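Local coordinates for protein benzoylformate decarboxylase (Mycobacterium smegmatis, PDB 4Q9D) that belongs to the thiamine pyrophosphate-dependent enzyme family, carries a magnesium ion and assembles from four copies of its three-part chain, at residues A53-D58 / I405-P410; S47-S52 / S440-W445; L296-D301 / D312-D317. All blocks are in the same frame, centred on the assembly; numbering follows the deposited sequence.

Contact 1 of 3, residues A53-D58 / I405-P410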
ATOM      1  N   ALA B  53      13.010  -9.828  19.885  1.00 18.53           N
ATOM      2  CA  ALA B  53      14.145  -9.081  19.366  1.00 20.92           C
ATOM      3  C   ALA B  53      13.799  -7.602  19.183  1.00 20.90           C
ATOM      4  O   ALA B  53      14.549  -6.717  19.570  1.00 20.62           O
ATOM      5  CB  ALA B  53      14.603  -9.688  18.025  1.00 16.55           C
ATOM      6  N   LEU B  54      12.665  -7.320  18.557  1.00 18.20           N
ATOM      7  CA  LEU B  54      12.380  -5.937  18.237  1.00 18.85           C
ATOM      8  C   LEU B  54      11.975  -5.144  19.503  1.00 18.66           C
ATOM      9  O   LEU B  54      12.407  -4.010  19.676  1.00 21.03           O
ATOM     10  CB  LEU B  54      11.326  -5.857  17.127  1.00 14.05           C
ATOM     11  CG  LEU B  54      11.139  -4.503  16.428  1.00 21.61           C
ATOM     12  CD1 LEU B  54      10.482  -4.718  15.075  1.00 17.15           C
ATOM     13  CD2 LEU B  54      10.230  -3.578  17.320  1.00 13.60           C
ATOM     14  N   ALA B  55      11.192  -5.756  20.401  1.00 17.85           N
ATOM     15  CA  ALA B  55      10.791  -5.087  21.650  1.00 17.06           C
ATOM     16  C   ALA B  55      12.006  -4.878  22.550  1.00 19.86           C
ATOM     17  O   ALA B  55      12.090  -3.891  23.255  1.00 19.92           O
ATOM     18  CB  ALA B  55       9.690  -5.903  22.391  1.00 15.10           C
ATOM     19  N   MET B  56      12.963  -5.805  22.495  1.00 17.06           N
ATOM     20  CA  MET B  56      14.214  -5.675  23.239  1.00 20.97           C
ATOM     21  C   MET B  56      14.996  -4.468  22.709  1.00 22.96           C
ATOM     22  O   MET B  56      15.525  -3.666  23.482  1.00 21.21           O
ATOM     23  CB  MET B  56      15.047  -6.953  23.072  1.00 20.69           C
ATOM     24  CG  MET B  56      16.079  -7.216  24.142  1.00 20.50           C
ATOM     25  SD  MET B  56      16.888  -8.813  23.852  1.00 24.96           S
ATOM     26  CE  MET B  56      15.476  -9.907  24.097  1.00 19.63           C
ATOM     27  N   ALA B  57      15.050  -4.327  21.385  1.00 19.62           N
ATOM     28  CA  ALA B  57      15.758  -3.206  20.776  1.00 19.78           C
ATOM     29  C   ALA B  57      15.078  -1.928  21.179  1.00 17.62           C
ATOM     30  O   ALA B  57      15.744  -0.924  21.433  1.00 23.71           O
ATOM     31  CB  ALA B  57      15.782  -3.330  19.228  1.00 14.11           C
ATOM     32  N   ASP B  58      13.745  -1.968  21.229  1.00 16.86           N
ATOM     33  CA  ASP B  58      12.936  -0.808  21.626  1.00 20.79           C
ATOM     34  C   ASP B  58      13.368  -0.371  23.043  1.00 18.70           C
ATOM     35  O   ASP B  58      13.732   0.785  23.275  1.00 22.54           O
ATOM     36  CB  ASP B  58      11.450  -1.211  21.596  1.00 15.36           C
ATOM     37  CG  ASP B  58      10.492  -0.049  21.802  1.00 20.16           C
ATOM     38  OD1 ASP B  58      10.918   1.118  22.006  1.00 19.88           O
ATOM     39  OD2 ASP B  58       9.256  -0.312  21.720  1.00 20.41           O
ATOM     40  N   ILE B 405       0.349  -6.352  24.641  1.00 25.97           N
ATOM     41  CA  ILE B 405       1.164  -7.029  25.652  1.00 29.62           C
ATOM     42  C   ILE B 405       2.195  -7.988  25.028  1.00 28.71           C
ATOM     43  O   ILE B 405       2.230  -8.175  23.805  1.00 25.11           O
ATOM     44  CB  ILE B 405       0.293  -7.722  26.741  1.00 23.96           C
ATOM     45  CG1 ILE B 405      -0.635  -8.752  26.105  1.00 26.07           C
ATOM     46  CG2 ILE B 405      -0.550  -6.677  27.451  1.00 34.10           C
ATOM     47  CD1 ILE B 405      -1.614  -9.407  27.093  1.00 35.43           C
ATOM     48  N   GLY B 406       3.045  -8.567  25.876  1.00 24.13           N
ATOM     49  CA  GLY B 406       4.252  -9.208  25.392  1.00 24.00           C
ATOM     50  C   GLY B 406       5.358  -8.207  25.097  1.00 27.35           C
ATOM     51  O   GLY B 406       6.371  -8.554  24.477  1.00 29.63           O
ATOM     52  N   TRP B 407       5.182  -6.957  25.518  1.00 20.72           N
ATOM     53  CA  TRP B 407       6.239  -5.956  25.305  1.00 21.53           C
ATOM     54  C   TRP B 407       7.192  -5.870  26.510  1.00 20.13           C
ATOM     55  O   TRP B 407       8.416  -5.785  26.362  1.00 22.47           O
ATOM     56  CB  TRP B 407       5.633  -4.561  25.013  1.00 16.90           C
ATOM     57  CG  TRP B 407       6.672  -3.520  24.703  1.00 23.85           C
ATOM     58  CD1 TRP B 407       7.246  -3.279  23.478  1.00 16.78           C
ATOM     59  CD2 TRP B 407       7.289  -2.592  25.625  1.00 21.51           C
ATOM     60  NE1 TRP B 407       8.164  -2.258  23.578  1.00 19.40           N
ATOM     61  CE2 TRP B 407       8.217  -1.818  24.880  1.00 19.30           C
ATOM     62  CE3 TRP B 407       7.138  -2.330  27.003  1.00 22.22           C
ATOM     63  CZ2 TRP B 407       8.996  -0.789  25.463  1.00 19.53           C
ATOM     64  CZ3 TRP B 407       7.913  -1.321  27.591  1.00 17.66           C
ATOM     65  CH2 TRP B 407       8.834  -0.562  26.820  1.00 22.16           C
ATOM     66  N   GLY B 408       6.629  -5.869  27.715  1.00 19.32           N
ATOM     67  CA  GLY B 408       7.417  -5.498  28.890  1.00 16.59           C
ATOM     68  C   GLY B 408       8.549  -6.449  29.229  1.00 16.62           C
ATOM     69  O   GLY B 408       9.613  -6.035  29.708  1.00 22.97           O
ATOM     70  N   VAL B 409       8.337  -7.734  28.975  1.00 20.61           N
ATOM     71  CA  VAL B 409       9.367  -8.714  29.298  1.00 18.31           C
ATOM     72  C   VAL B 409      10.625  -8.507  28.425  1.00 18.62           C
ATOM     73  O   VAL B 409      11.720  -8.339  28.930  1.00 21.16           O
ATOM     74  CB  VAL B 409       8.828 -10.190  29.200  1.00 20.73           C
ATOM     75  CG1 VAL B 409       9.974 -11.203  29.310  1.00 15.74           C
ATOM     76  CG2 VAL B 409       7.797 -10.472  30.304  1.00 23.35           C
ATOM     77  N   PRO B 410      10.475  -8.528  27.087  1.00 21.93           N
ATOM     78  CA  PRO B 410      11.684  -8.251  26.275  1.00 19.02           C
ATOM     79  C   PRO B 410      12.195  -6.816  26.413  1.00 15.81           C
ATOM     80  O   PRO B 410      13.413  -6.605  26.371  1.00 20.83           O
ATOM     81  CB  PRO B 410      11.245  -8.565  24.823  1.00 18.61           C
ATOM     82  CG  PRO B 410       9.693  -8.512  24.856  1.00 18.66           C
ATOM     83  CD  PRO B 410       9.352  -9.031  26.285  1.00 16.23           C
TER
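Trp407 and Asp58 meet with the flat ends of their side chains turned steeply against each other, the carboxylate plane standing 72° from the indole. The pair joins two of the three domain families that make up thiamine pyrophosphate enzymes: helix 50-64 belongs to the N-terminal TPP-binding family, and the turn leading into helix 408-421 to the C-terminal one. The attachment point is the indole N-H, through a hydrogen bond of 2.9 Å from Trp407 NE1 to Asp58 OD2. This bond is bent, 148° at the hydrogen, and reaches the oxygen from above the carboxylate plane. In Trp407, CG anti to its backbone N (chi1 -176°) carries the indole across to the helix, where its N-H edge meets Asp58. The other carboxylate oxygen, Asp58 OD1, is bonded to Thr93 and Gln62, so both oxygens of this buried group have partners and its rotation is fixed from both ends.

Nearly one turn earlier on the helix, the methyl of Ala55 fits between the two rings of the opposite segment. Its CB lies 3.7 Å from CD1 of Trp407, while on the proline it comes to 3.6 Å from CG of Pro410. Both rings thus rest against the one methyl carbon, Ala55 CB. The start of helix 408-421 and the turn before it are held by Glu377, whose two carboxylate oxygens accept from the backbone N of Gly406 and of Gly408. Met56 runs past the proline on its way to Thr446 of helix 443-449, its CG passing 3.5 Å from the carbonyl O of Pro410. That same oxygen receives a CA-H...O contact from the helix backbone, with Met56 CA 3.4 Å from Pro410 O.

Contact 2 of 3, residues S47-S52 / S440-W445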
ATOM      1  N   SER B  47      17.762 -13.140  20.486  1.00 19.74           N
ATOM      2  CA  SER B  47      16.461 -13.479  21.066  1.00 26.76           C
ATOM      3  C   SER B  47      15.963 -14.710  20.375  1.00 20.66           C
ATOM      4  O   SER B  47      16.177 -14.856  19.166  1.00 20.82           O
ATOM      5  CB  SER B  47      15.409 -12.386  20.761  1.00 22.36           C
ATOM      6  OG  SER B  47      15.642 -11.243  21.536  1.00 36.80           O
ATOM      7  N   LEU B  48      15.216 -15.536  21.110  1.00 24.12           N
ATOM      8  CA  LEU B  48      14.633 -16.758  20.571  1.00 26.52           C
ATOM      9  C   LEU B  48      13.440 -16.564  19.623  1.00 26.55           C
ATOM     10  O   LEU B  48      13.042 -17.516  18.951  1.00 21.31           O
ATOM     11  CB  LEU B  48      14.250 -17.715  21.711  1.00 20.77           C
ATOM     12  CG  LEU B  48      15.486 -18.131  22.553  1.00 24.64           C
ATOM     13  CD1 LEU B  48      15.108 -19.006  23.744  1.00 17.34           C
ATOM     14  CD2 LEU B  48      16.506 -18.842  21.689  1.00 19.17           C
ATOM     15  N   GLN B  49      12.846 -15.371  19.598  1.00 22.69           N
ATOM     16  CA  GLN B  49      11.735 -15.087  18.676  1.00 22.90           C
ATOM     17  C   GLN B  49      11.747 -13.605  18.359  1.00 17.35           C
ATOM     18  O   GLN B  49      12.141 -12.791  19.206  1.00 20.89           O
ATOM     19  CB  GLN B  49      10.373 -15.507  19.261  1.00 22.47           C
ATOM     20  CG  GLN B  49       9.274 -15.842  18.184  1.00 27.36           C
ATOM     21  CD  GLN B  49       8.227 -14.722  17.989  1.00 24.06           C
ATOM     22  OE1 GLN B  49       8.346 -13.635  18.567  1.00 25.35           O
ATOM     23  NE2 GLN B  49       7.189 -15.001  17.186  1.00 24.46           N
ATOM     24  N   GLU B  50      11.314 -13.253  17.146  1.00 20.25           N
ATOM     25  CA  GLU B  50      11.471 -11.896  16.632  1.00 18.41           C
ATOM     26  C   GLU B  50      10.636 -10.839  17.346  1.00 19.90           C
ATOM     27  O   GLU B  50      11.059  -9.682  17.416  1.00 18.11           O
ATOM     28  CB  GLU B  50      11.213 -11.848  15.121  1.00 21.30           C
ATOM     29  CG  GLU B  50      12.280 -12.531  14.323  1.00 19.86           C
ATOM     30  CD  GLU B  50      12.007 -14.029  14.090  1.00 23.99           C
ATOM     31  OE1 GLU B  50      11.043 -14.592  14.681  1.00 21.97           O
ATOM     32  OE2 GLU B  50      12.765 -14.624  13.277  1.00 25.89           O
ATOM     33  N   ALA B  51       9.472 -11.210  17.891  1.00 16.94           N
ATOM     34  CA  ALA B  51       8.698 -10.206  18.641  1.00 22.18           C
ATOM     35  C   ALA B  51       9.564  -9.688  19.788  1.00 21.88           C
ATOM     36  O   ALA B  51       9.546  -8.505  20.122  1.00 19.59           O
ATOM     37  CB  ALA B  51       7.406 -10.811  19.198  1.00 14.34           C
ATOM     38  N   SER B  52      10.314 -10.604  20.401  1.00 20.09           N
ATOM     39  CA  SER B  52      11.223 -10.277  21.497  1.00 19.28           C
ATOM     40  C   SER B  52      12.419  -9.452  21.017  1.00 20.10           C
ATOM     41  O   SER B  52      12.806  -8.498  21.664  1.00 20.02           O
ATOM     42  CB  SER B  52      11.742 -11.558  22.158  1.00 18.85           C
ATOM     43  OG  SER B  52      10.816 -12.011  23.122  1.00 24.38           O
ATOM     44  N   SER B 440       5.883 -13.312  25.267  1.00 22.50           N
ATOM     45  CA  SER B 440       7.277 -13.179  24.883  1.00 22.34           C
ATOM     46  C   SER B 440       8.136 -13.752  25.991  1.00 19.83           C
ATOM     47  O   SER B 440       9.213 -13.241  26.289  1.00 22.64           O
ATOM     48  CB  SER B 440       7.644 -11.700  24.646  1.00 23.30           C
ATOM     49  OG  SER B 440       6.830 -11.124  23.628  1.00 26.94           O
ATOM     50  N   ILE B 441       7.647 -14.833  26.580  1.00 21.90           N
ATOM     51  CA  ILE B 441       8.325 -15.514  27.663  1.00 21.05           C
ATOM     52  C   ILE B 441       9.767 -15.912  27.314  1.00 26.12           C
ATOM     53  O   ILE B 441      10.652 -15.837  28.172  1.00 21.77           O
ATOM     54  CB  ILE B 441       7.480 -16.737  28.176  1.00 22.49           C
ATOM     55  CG1 ILE B 441       7.941 -17.193  29.576  1.00 23.94           C
ATOM     56  CG2 ILE B 441       7.425 -17.875  27.152  1.00 21.07           C
ATOM     57  CD1 ILE B 441       6.871 -18.128  30.258  1.00 27.46           C
ATOM     58  N   GLN B 442      10.030 -16.265  26.057  1.00 23.31           N
ATOM     59  CA  GLN B 442      11.390 -16.689  25.665  1.00 21.30           C
ATOM     60  C   GLN B 442      12.418 -15.581  25.843  1.00 21.24           C
ATOM     61  O   GLN B 442      13.626 -15.852  25.851  1.00 21.12           O
ATOM     62  CB  GLN B 442      11.445 -17.202  24.199  1.00 22.55           C
ATOM     63  CG  GLN B 442      10.269 -18.136  23.804  1.00 21.80           C
ATOM     64  CD  GLN B 442       9.130 -17.356  23.160  1.00 23.30           C
ATOM     65  OE1 GLN B 442       8.782 -16.265  23.626  1.00 26.96           O
ATOM     66  NE2 GLN B 442       8.581 -17.882  22.048  1.00 22.49           N
ATOM     67  N   ALA B 443      11.967 -14.328  25.937  1.00 22.93           N
ATOM     68  CA  ALA B 443      12.938 -13.240  26.127  1.00 22.49           C
ATOM     69  C   ALA B 443      13.740 -13.434  27.425  1.00 22.12           C
ATOM     70  O   ALA B 443      14.829 -12.918  27.532  1.00 22.88           O
ATOM     71  CB  ALA B 443      12.262 -11.868  26.128  1.00 19.54           C
ATOM     72  N   ILE B 444      13.191 -14.141  28.423  1.00 20.37           N
ATOM     73  CA  ILE B 444      13.914 -14.258  29.692  1.00 25.88           C
ATOM     74  C   ILE B 444      15.218 -15.076  29.534  1.00 21.62           C
ATOM     75  O   ILE B 444      16.146 -14.949  30.328  1.00 28.87           O
ATOM     76  CB  ILE B 444      13.033 -14.812  30.834  1.00 21.67           C
ATOM     77  CG1 ILE B 444      12.671 -16.263  30.597  1.00 16.75           C
ATOM     78  CG2 ILE B 444      11.755 -13.976  30.987  1.00 17.57           C
ATOM     79  CD1 ILE B 444      11.656 -16.777  31.649  1.00 23.72           C
ATOM     80  N   TRP B 445      15.294 -15.867  28.468  1.00 20.98           N
ATOM     81  CA  TRP B 445      16.502 -16.639  28.159  1.00 18.22           C
ATOM     82  C   TRP B 445      17.639 -15.679  27.875  1.00 21.45           C
ATOM     83  O   TRP B 445      18.765 -15.896  28.312  1.00 22.63           O
ATOM     84  CB  TRP B 445      16.266 -17.558  26.943  1.00 19.65           C
ATOM     85  CG  TRP B 445      17.465 -18.349  26.536  1.00 21.13           C
ATOM     86  CD1 TRP B 445      17.918 -19.507  27.111  1.00 22.18           C
ATOM     87  CD2 TRP B 445      18.358 -18.065  25.446  1.00 23.19           C
ATOM     88  NE1 TRP B 445      19.041 -19.948  26.456  1.00 22.40           N
ATOM     89  CE2 TRP B 445      19.337 -19.092  25.431  1.00 27.12           C
ATOM     90  CE3 TRP B 445      18.440 -17.033  24.494  1.00 21.47           C
ATOM     91  CZ2 TRP B 445      20.394 -19.123  24.497  1.00 20.18           C
ATOM     92  CZ3 TRP B 445      19.489 -17.073  23.543  1.00 22.03           C
ATOM     93  CH2 TRP B 445      20.443 -18.111  23.561  1.00 24.64           C
TER
HETATM   94  O   HOH W   1      15.122 -14.767  23.916  1.00 17.67           O
HETATM   95  O   HOH W   2       9.077 -13.861  22.080  1.00 23.35           O
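Leu48 lies over one face of the Trp445 indole, the two side chains crossing at about a right angle, and this is the apolar part of a closely packed region. Its CD2 methyl makes a CH-pi contact, 4.1 Å from the centroid of the Trp445 six-membered ring. The other methyl sits toward the rim of the ring system, with Leu48 CD1 3.7 Å from Trp445 CB. Leu48 CG is anti to the carbonyl carbon (chi1 -61°), a setting that brings both branches to the aromatic face. Closer to the backbone, Leu48 CB rests on Gln442 CB. Packing is also close at Ser52, whose OG lies 3.3 Å from Ala443 CB. The far edge of the indole is held by another chain, since Trp445 NE1 bonds to Pro485 O of the second subunit.

Two helix starts face each other here, that of helix 50-64 in the N-terminal TPP-binding family and that of helix 443-449 in the C-terminal one. Gln49 is the N-cap of the first, its OE1 accepting from Ala51 N at 2.8 Å; a type I turn from Ser440 to Ala443 leads into the second.

No direct hydrogen bond spans the segments, and the looser part is bridged by water. One water accepts from Leu48 N and donates to Gln442 O, 2.7 Å away. A second lies 2.7 Å from Ser52 OG and donates to Gln442 OE1, while Gln442 NE2 reaches Gln438 O of the second subunit.

Contact 3 of 3, residues L296-D301 / D312-D317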
ATOM      1  N   LEU B 296      -4.700  24.004  24.817  1.00 25.13           N
ATOM      2  CA  LEU B 296      -3.495  24.188  24.015  1.00 30.13           C
ATOM      3  C   LEU B 296      -2.747  22.856  24.010  1.00 25.09           C
ATOM      4  O   LEU B 296      -2.691  22.170  25.039  1.00 23.76           O
ATOM      5  CB  LEU B 296      -2.573  25.253  24.644  1.00 21.58           C
ATOM      6  CG  LEU B 296      -3.163  26.668  24.735  1.00 26.43           C
ATOM      7  CD1 LEU B 296      -2.242  27.560  25.571  1.00 23.50           C
ATOM      8  CD2 LEU B 296      -3.346  27.236  23.358  1.00 23.82           C
ATOM      9  N   GLN B 297      -2.141  22.518  22.876  1.00 22.29           N
ATOM     10  CA  GLN B 297      -1.397  21.259  22.740  1.00 22.59           C
ATOM     11  C   GLN B 297      -0.019  21.541  22.159  1.00 23.13           C
ATOM     12  O   GLN B 297       0.110  22.285  21.194  1.00 21.80           O
ATOM     13  CB  GLN B 297      -2.156  20.280  21.852  1.00 23.07           C
ATOM     14  CG  GLN B 297      -1.441  18.932  21.620  1.00 19.28           C
ATOM     15  CD  GLN B 297      -2.154  18.061  20.574  1.00 25.62           C
ATOM     16  OE1 GLN B 297      -3.023  18.536  19.839  1.00 22.76           O
ATOM     17  NE2 GLN B 297      -1.786  16.788  20.511  1.00 22.31           N
ATOM     18  N   ILE B 298       1.012  20.947  22.755  1.00 19.59           N
ATOM     19  CA  ILE B 298       2.373  21.106  22.257  1.00 23.84           C
ATOM     20  C   ILE B 298       2.934  19.703  22.107  1.00 21.17           C
ATOM     21  O   ILE B 298       2.930  18.949  23.059  1.00 21.29           O
ATOM     22  CB  ILE B 298       3.264  21.927  23.236  1.00 21.57           C
ATOM     23  CG1 ILE B 298       2.759  23.378  23.355  1.00 25.48           C
ATOM     24  CG2 ILE B 298       4.702  21.860  22.827  1.00 24.08           C
ATOM     25  CD1 ILE B 298       3.515  24.189  24.388  1.00 19.73           C
ATOM     26  N   THR B 299       3.400  19.353  20.912  1.00 19.46           N
ATOM     27  CA  THR B 299       3.897  18.001  20.667  1.00 19.77           C
ATOM     28  C   THR B 299       4.950  18.034  19.587  1.00 22.45           C
ATOM     29  O   THR B 299       4.950  18.934  18.723  1.00 24.73           O
ATOM     30  CB  THR B 299       2.758  17.047  20.214  1.00 21.02           C
ATOM     31  OG1 THR B 299       3.306  15.771  19.876  1.00 20.77           O
ATOM     32  CG2 THR B 299       2.020  17.590  18.984  1.00 17.84           C
ATOM     33  N   ALA B 300       5.846  17.056  19.612  1.00 19.87           N
ATOM     34  CA  ALA B 300       6.873  16.968  18.563  1.00 21.91           C
ATOM     35  C   ALA B 300       6.336  16.146  17.394  1.00 29.05           C
ATOM     36  O   ALA B 300       6.988  16.028  16.356  1.00 23.25           O
ATOM     37  CB  ALA B 300       8.158  16.354  19.105  1.00 26.83           C
ATOM     38  N   ASP B 301       5.137  15.583  17.556  1.00 22.23           N
ATOM     39  CA  ASP B 301       4.583  14.708  16.522  1.00 22.54           C
ATOM     40  C   ASP B 301       3.361  15.299  15.821  1.00 21.54           C
ATOM     41  O   ASP B 301       2.252  15.229  16.332  1.00 23.22           O
ATOM     42  CB  ASP B 301       4.262  13.332  17.119  1.00 19.86           C
ATOM     43  CG  ASP B 301       3.749  12.329  16.070  1.00 28.14           C
ATOM     44  OD1 ASP B 301       3.595  12.699  14.877  1.00 21.84           O
ATOM     45  OD2 ASP B 301       3.484  11.161  16.451  1.00 33.32           O
ATOM     46  N   ASP B 312      -5.992  24.340  20.181  1.00 25.46           N
ATOM     47  CA  ASP B 312      -4.977  24.943  19.329  1.00 22.52           C
ATOM     48  C   ASP B 312      -3.649  24.291  19.659  1.00 23.83           C
ATOM     49  O   ASP B 312      -3.286  24.155  20.835  1.00 22.63           O
ATOM     50  CB  ASP B 312      -4.921  26.466  19.552  1.00 22.32           C
ATOM     51  CG  ASP B 312      -6.216  27.136  19.175  1.00 25.61           C
ATOM     52  OD1 ASP B 312      -6.577  27.137  17.973  1.00 30.54           O
ATOM     53  OD2 ASP B 312      -6.891  27.649  20.074  1.00 30.66           O
ATOM     54  N   SER B 313      -2.910  23.903  18.624  1.00 21.61           N
ATOM     55  CA  SER B 313      -1.696  23.135  18.839  1.00 21.12           C
ATOM     56  C   SER B 313      -0.490  23.798  18.186  1.00 21.00           C
ATOM     57  O   SER B 313      -0.628  24.620  17.283  1.00 23.77           O
ATOM     58  CB  SER B 313      -1.861  21.733  18.233  1.00 22.07           C
ATOM     59  OG  SER B 313      -2.190  21.835  16.845  1.00 25.34           O
ATOM     60  N   LEU B 314       0.697  23.411  18.634  1.00 23.00           N
ATOM     61  CA  LEU B 314       1.904  23.769  17.926  1.00 29.03           C
ATOM     62  C   LEU B 314       2.881  22.603  17.994  1.00 22.37           C
ATOM     63  O   LEU B 314       2.840  21.811  18.926  1.00 23.93           O
ATOM     64  CB  LEU B 314       2.528  25.063  18.481  1.00 27.25           C
ATOM     65  CG  LEU B 314       3.248  25.131  19.824  1.00 22.58           C
ATOM     66  CD1 LEU B 314       4.641  24.573  19.718  1.00 22.66           C
ATOM     67  CD2 LEU B 314       3.313  26.600  20.316  1.00 24.15           C
ATOM     68  N   VAL B 315       3.744  22.517  16.995  1.00 21.81           N
ATOM     69  CA  VAL B 315       4.701  21.417  16.876  1.00 21.23           C
ATOM     70  C   VAL B 315       6.045  21.939  17.300  1.00 24.15           C
ATOM     71  O   VAL B 315       6.439  23.048  16.906  1.00 22.59           O
ATOM     72  CB  VAL B 315       4.820  20.914  15.413  1.00 22.28           C
ATOM     73  CG1 VAL B 315       5.904  19.882  15.310  1.00 16.15           C
ATOM     74  CG2 VAL B 315       3.457  20.368  14.907  1.00 19.28           C
ATOM     75  N   GLY B 316       6.733  21.161  18.126  1.00 19.91           N
ATOM     76  CA  GLY B 316       8.079  21.506  18.537  1.00 22.93           C
ATOM     77  C   GLY B 316       8.531  20.541  19.599  1.00 24.12           C
ATOM     78  O   GLY B 316       7.696  19.890  20.243  1.00 24.29           O
ATOM     79  N   ASP B 317       9.839  20.446  19.787  1.00 18.96           N
ATOM     80  CA  ASP B 317      10.403  19.636  20.857  1.00 23.49           C
ATOM     81  C   ASP B 317       9.850  20.079  22.212  1.00 23.66           C
ATOM     82  O   ASP B 317       9.814  21.271  22.501  1.00 22.84           O
ATOM     83  CB  ASP B 317      11.922  19.781  20.850  1.00 21.15           C
ATOM     84  CG  ASP B 317      12.598  18.935  21.913  1.00 25.99           C
ATOM     85  OD1 ASP B 317      12.947  17.755  21.610  1.00 25.22           O
ATOM     86  OD2 ASP B 317      12.791  19.450  23.051  1.00 22.03           O
TER
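Thr299 O and Gly316 O, two acceptors, lie only 3.3 Å apart where two neighbouring parallel strands run out. The same Thr299 O takes the last hydrogen bond of the pair, 2.9 Å from Gly316 N, with the donor lifted 42° out of the carbonyl plane. Upstream the pairing is more regular: Leu314 N gives to Gln297 O at 2.9 Å and Thr299 N to Leu314 O at 3.2 Å, both donors nearly in line with the carbonyl bond. Gln297 N to Asp312 O begins the series. The two short strand segments run parallel with their directions 17° apart.

Side chains of paired residues share a face. Ile298 and Leu314 lie side by side and point the same way, Ile298 CG1 coming within 4.0 Å of Leu314 CG. Behind this meeting is the crowded position of Leu314 CG, between the backbone N and carbonyl carbon (chi1 73°), which also leaves Leu314 CD1 4.1 Å from Ile298 CG2. Phe193 of helix 187-199 packs on Leu314 and on Leu296, Ala321 of helix 318-328 meets Ile298, and Ser305 of helix 302-307 covers the face bearing Gln297, Thr299, Ser313 and Val315.

At the end of the strand, Thr299 OG1 accepts from Asp301 N at 3.0 Å, an ST turn, and also bonds to Glu210, while Asp301 and Asp317 are the N-caps of helices 302-307 and 318-328. Strand 312-315 is the last of its sheet within the chain, and its outer side is engaged by Ser180 and Ser178 of the third subunit, whose hydroxyls bond to Val315 N and Asp312 OD1. Strand, capped helix and adjacent parallel strand form a beta-alpha-beta crossover, the repeating element of the Rossmann-like central domain in thiamine pyrophosphate enzymes.

In the fold
From the N terminus the chain first lays down 47-52 and, directly after it, 53-58, both on or leading into helix 50-64. Their partners come much later. In between, 296-301 pairs with 312-317 across a single short helix, so contact 3 closes a small local loop within the central domain. The chain then reaches 405-410, which closes contact 1, and 440-445, which closes contact 2; contact 3 thus lies within contact 1, and contact 1 within contact 2, with no crossing. Contacts 1 and 2, centres 8 Å apart, tie the N-terminal and C-terminal TPP-binding parts together through one helix. Contact 3, its centre about 28 Å from that of contact 1, stands apart.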